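Local coordinates for protein transcriptional regulator (Methanobacterium thermoautotrophicum, PDB 3BPV) that represses transcription as a MarR-family regulator, probably binding DNA through its winged-helix motif, at the interface of chains A and B. Coordinates in Å, arbitrary orientation; residue numbers count along the deposited sequence, not the author numbering. Chains: chain A/B, Transcriptional regulator.

The interface of chains A and B. Residues chain A 3, 7, 126-128, 130-131, 134; chain B 6-7, 9-10, 111-112, 115, 123.
This is the helical dimerisation region of a MarR-type winged-helix protein, where the N- and C-terminal helices of the two chains interlock. Helix 117-136 of chain A packs against helix 3-21 of chain B, and its A:Leu130 enters an aromatic pocket formed by B:Phe112, B:Phe115 and B:Phe123. The patch is apolar, with no polar bond across it. A:Leu130 has its CG anti to the carbonyl carbon (chi1 -65°), and its two methyls part to meet different rings. CD1 sits over one face of B:Phe123, 3.5 Å from the ring centroid and offset toward the rim. These two side chains meet tip to tip. CD2 lies over the face of B:Phe115, whose side chain crosses A:Leu130 at about a right angle; A:Leu130 CD2 to B:Phe115 CE1 is 3.6 Å. B:Phe123 extends with CG anti to the backbone N (chi1 -171°). A:Met126 slides past it in the opposite direction, its CB 3.6 Å from B:Phe123 CD1. The methionine bends at chi3 (-76°), which puts CE at the ring edge, in plane. An alanine in place of B:Phe123 would remove the ring under A:Leu130 CD1 and would probably loosen the packing of A:Leu130 and A:Met126. A:Cys127 SG touches B:Leu7 CD2 and B:Ile10 CD1, both at 3.3 Å. The same B:Ile10 methyl reaches A:Leu130 CB at 3.7 Å. A:Leu3 meets B:Phe112 tip to tip, with CD2 3.7 Å from the ring CE2. Repeated by the two-fold axis, this packing joins the subunits and probably helps set the spacing of the two DNA-binding lobes.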
loop_
_atom_site.group_PDB
_atom_site.type_symbol
_atom_site.label_atom_id
_atom_site.label_comp_id
_atom_site.label_asym_id
_atom_site.label_seq_id
_atom_site.Cartn_x
_atom_site.Cartn_y
_atom_site.Cartn_z
ATOM N N LEU A 3 -6.026 12.914 -0.682
ATOM C CA LEU A 3 -6.718 11.804 -1.326
ATOM C C LEU A 3 -6.031 10.484 -1.017
ATOM O O LEU A 3 -6.685 9.485 -0.703
ATOM C CB LEU A 3 -6.760 11.996 -2.843
ATOM C CG LEU A 3 -7.394 10.823 -3.609
ATOM C CD1 LEU A 3 -8.884 10.748 -3.288
ATOM C CD2 LEU A 3 -7.179 11.001 -5.099
ATOM N N LEU A 7 -7.540 6.817 0.452
ATOM C CA LEU A 7 -7.354 5.547 -0.240
ATOM C C LEU A 7 -6.610 4.566 0.656
ATOM O O LEU A 7 -6.887 3.361 0.647
ATOM C CB LEU A 7 -6.584 5.751 -1.551
ATOM C CG LEU A 7 -7.265 6.643 -2.600
ATOM C CD1 LEU A 7 -6.424 6.649 -3.874
ATOM C CD2 LEU A 7 -8.675 6.147 -2.886
ATOM N N MET A 126 -14.958 5.683 -12.120
ATOM C CA MET A 126 -14.023 6.761 -11.846
ATOM C C MET A 126 -12.664 6.194 -11.485
ATOM O O MET A 126 -11.640 6.726 -11.899
ATOM C CB MET A 126 -14.545 7.664 -10.728
ATOM C CG MET A 126 -15.722 8.513 -11.167
ATOM S SD MET A 126 -16.150 9.765 -9.950
ATOM C CE MET A 126 -16.978 8.797 -8.725
ATOM N N CYS A 127 -12.640 5.102 -10.731
ATOM C CA CYS A 127 -11.367 4.496 -10.352
ATOM C C CYS A 127 -10.636 3.983 -11.575
ATOM O O CYS A 127 -9.413 4.078 -11.658
ATOM C CB CYS A 127 -11.564 3.335 -9.373
ATOM S SG CYS A 127 -10.162 3.126 -8.266
ATOM N N ARG A 128 -11.381 3.412 -12.517
ATOM C CA ARG A 128 -10.766 2.911 -13.737
ATOM C C ARG A 128 -10.133 4.079 -14.482
ATOM O O ARG A 128 -9.008 3.971 -14.958
ATOM C CB ARG A 128 -11.799 2.223 -14.633
ATOM C CG ARG A 128 -11.190 1.634 -15.894
ATOM C CD ARG A 128 -12.240 1.053 -16.824
ATOM N NE ARG A 128 -12.915 -0.113 -16.264
ATOM C CZ ARG A 128 -13.770 -0.872 -16.943
ATOM N NH1 ARG A 128 -14.055 -0.585 -18.208
ATOM N NH2 ARG A 128 -14.340 -1.921 -16.363
ATOM N N LEU A 130 -9.089 6.936 -13.230
ATOM C CA LEU A 130 -7.932 7.420 -12.490
ATOM C C LEU A 130 -6.763 6.442 -12.634
ATOM O O LEU A 130 -5.611 6.854 -12.718
ATOM C CB LEU A 130 -8.293 7.616 -11.020
ATOM C CG LEU A 130 -9.341 8.704 -10.776
ATOM C CD1 LEU A 130 -9.829 8.616 -9.341
ATOM C CD2 LEU A 130 -8.734 10.083 -11.061
ATOM N N ALA A 131 -7.058 5.144 -12.667
ATOM C CA ALA A 131 -6.005 4.144 -12.820
ATOM C C ALA A 131 -5.352 4.313 -14.187
ATOM O O ALA A 131 -4.139 4.161 -14.325
ATOM C CB ALA A 131 -6.584 2.737 -12.686
ATOM N N ALA A 134 -3.094 7.109 -13.913
ATOM C CA ALA A 134 -1.968 6.700 -13.087
ATOM C C ALA A 134 -0.929 5.946 -13.898
ATOM O O ALA A 134 0.271 6.109 -13.674
ATOM C CB ALA A 134 -2.457 5.835 -11.921
ATOM N N LEU B 6 -7.540 -1.741 -8.664
ATOM C CA LEU B 6 -7.605 -0.410 -9.256
ATOM C C LEU B 6 -6.997 0.608 -8.301
ATOM O O LEU B 6 -6.221 1.474 -8.722
ATOM C CB LEU B 6 -9.052 -0.018 -9.562
ATOM C CG LEU B 6 -9.727 -0.816 -10.672
ATOM C CD1 LEU B 6 -11.174 -0.364 -10.766
ATOM C CD2 LEU B 6 -8.995 -0.614 -12.002
ATOM N N LEU B 7 -7.349 0.510 -7.019
ATOM C CA LEU B 7 -6.830 1.434 -6.016
ATOM C C LEU B 7 -5.317 1.304 -5.917
ATOM O O LEU B 7 -4.605 2.294 -5.716
ATOM C CB LEU B 7 -7.473 1.167 -4.650
ATOM C CG LEU B 7 -8.995 1.358 -4.573
ATOM C CD1 LEU B 7 -9.452 1.164 -3.128
ATOM C CD2 LEU B 7 -9.384 2.740 -5.080
ATOM N N ILE B 9 -3.272 0.432 -8.364
ATOM C CA ILE B 9 -2.633 1.020 -9.535
ATOM C C ILE B 9 -2.497 2.515 -9.261
ATOM O O ILE B 9 -1.454 3.112 -9.516
ATOM C CB ILE B 9 -3.475 0.794 -10.806
ATOM C CG1 ILE B 9 -3.438 -0.690 -11.182
ATOM C CG2 ILE B 9 -2.962 1.665 -11.942
ATOM C CD1 ILE B 9 -4.431 -1.074 -12.259
ATOM N N ILE B 10 -3.555 3.115 -8.726
ATOM C CA ILE B 10 -3.538 4.534 -8.402
ATOM C C ILE B 10 -2.449 4.824 -7.364
ATOM O O ILE B 10 -1.653 5.747 -7.530
ATOM C CB ILE B 10 -4.918 4.981 -7.861
ATOM C CG1 ILE B 10 -5.971 4.840 -8.969
ATOM C CG2 ILE B 10 -4.848 6.420 -7.338
ATOM C CD1 ILE B 10 -7.402 5.001 -8.504
ATOM N N LEU B 111 -3.474 13.572 -11.433
ATOM C CA LEU B 111 -4.377 12.431 -11.502
ATOM C C LEU B 111 -5.773 12.816 -11.998
ATOM O O LEU B 111 -6.390 12.087 -12.772
ATOM C CB LEU B 111 -4.497 11.788 -10.119
ATOM C CG LEU B 111 -5.064 10.365 -10.105
ATOM C CD1 LEU B 111 -3.986 9.397 -10.557
ATOM C CD2 LEU B 111 -5.547 9.997 -8.718
ATOM N N PHE B 112 -6.258 13.967 -11.544
ATOM C CA PHE B 112 -7.592 14.453 -11.896
ATOM C C PHE B 112 -7.681 15.365 -13.117
ATOM O O PHE B 112 -8.717 15.985 -13.334
ATOM C CB PHE B 112 -8.196 15.221 -10.712
ATOM C CG PHE B 112 -8.682 14.349 -9.583
ATOM C CD1 PHE B 112 -9.718 13.444 -9.778
ATOM C CD2 PHE B 112 -8.130 14.477 -8.306
ATOM C CE1 PHE B 112 -10.204 12.676 -8.709
ATOM C CE2 PHE B 112 -8.607 13.719 -7.235
ATOM C CZ PHE B 112 -9.647 12.816 -7.439
ATOM N N PHE B 115 -10.794 15.081 -15.173
ATOM C CA PHE B 115 -12.016 15.053 -14.373
ATOM C C PHE B 115 -12.586 16.457 -14.256
ATOM O O PHE B 115 -11.830 17.421 -14.116
ATOM C CB PHE B 115 -11.718 14.572 -12.951
ATOM C CG PHE B 115 -11.880 13.093 -12.746
ATOM C CD1 PHE B 115 -11.231 12.185 -13.568
ATOM C CD2 PHE B 115 -12.668 12.616 -11.701
ATOM C CE1 PHE B 115 -11.362 10.812 -13.357
ATOM C CE2 PHE B 115 -12.805 11.240 -11.481
ATOM C CZ PHE B 115 -12.152 10.342 -12.309
ATOM N N PHE B 123 -15.994 12.074 -6.284
ATOM C CA PHE B 123 -15.068 10.990 -6.000
ATOM C C PHE B 123 -14.564 11.114 -4.575
ATOM O O PHE B 123 -14.542 10.133 -3.833
ATOM C CB PHE B 123 -13.879 11.012 -6.970
ATOM C CG PHE B 123 -13.001 9.789 -6.871
ATOM C CD1 PHE B 123 -13.437 8.563 -7.372
ATOM C CD2 PHE B 123 -11.769 9.845 -6.232
ATOM C CE1 PHE B 123 -12.660 7.410 -7.231
ATOM C CE2 PHE B 123 -10.987 8.697 -6.087
ATOM C CZ PHE B 123 -11.439 7.472 -6.590
#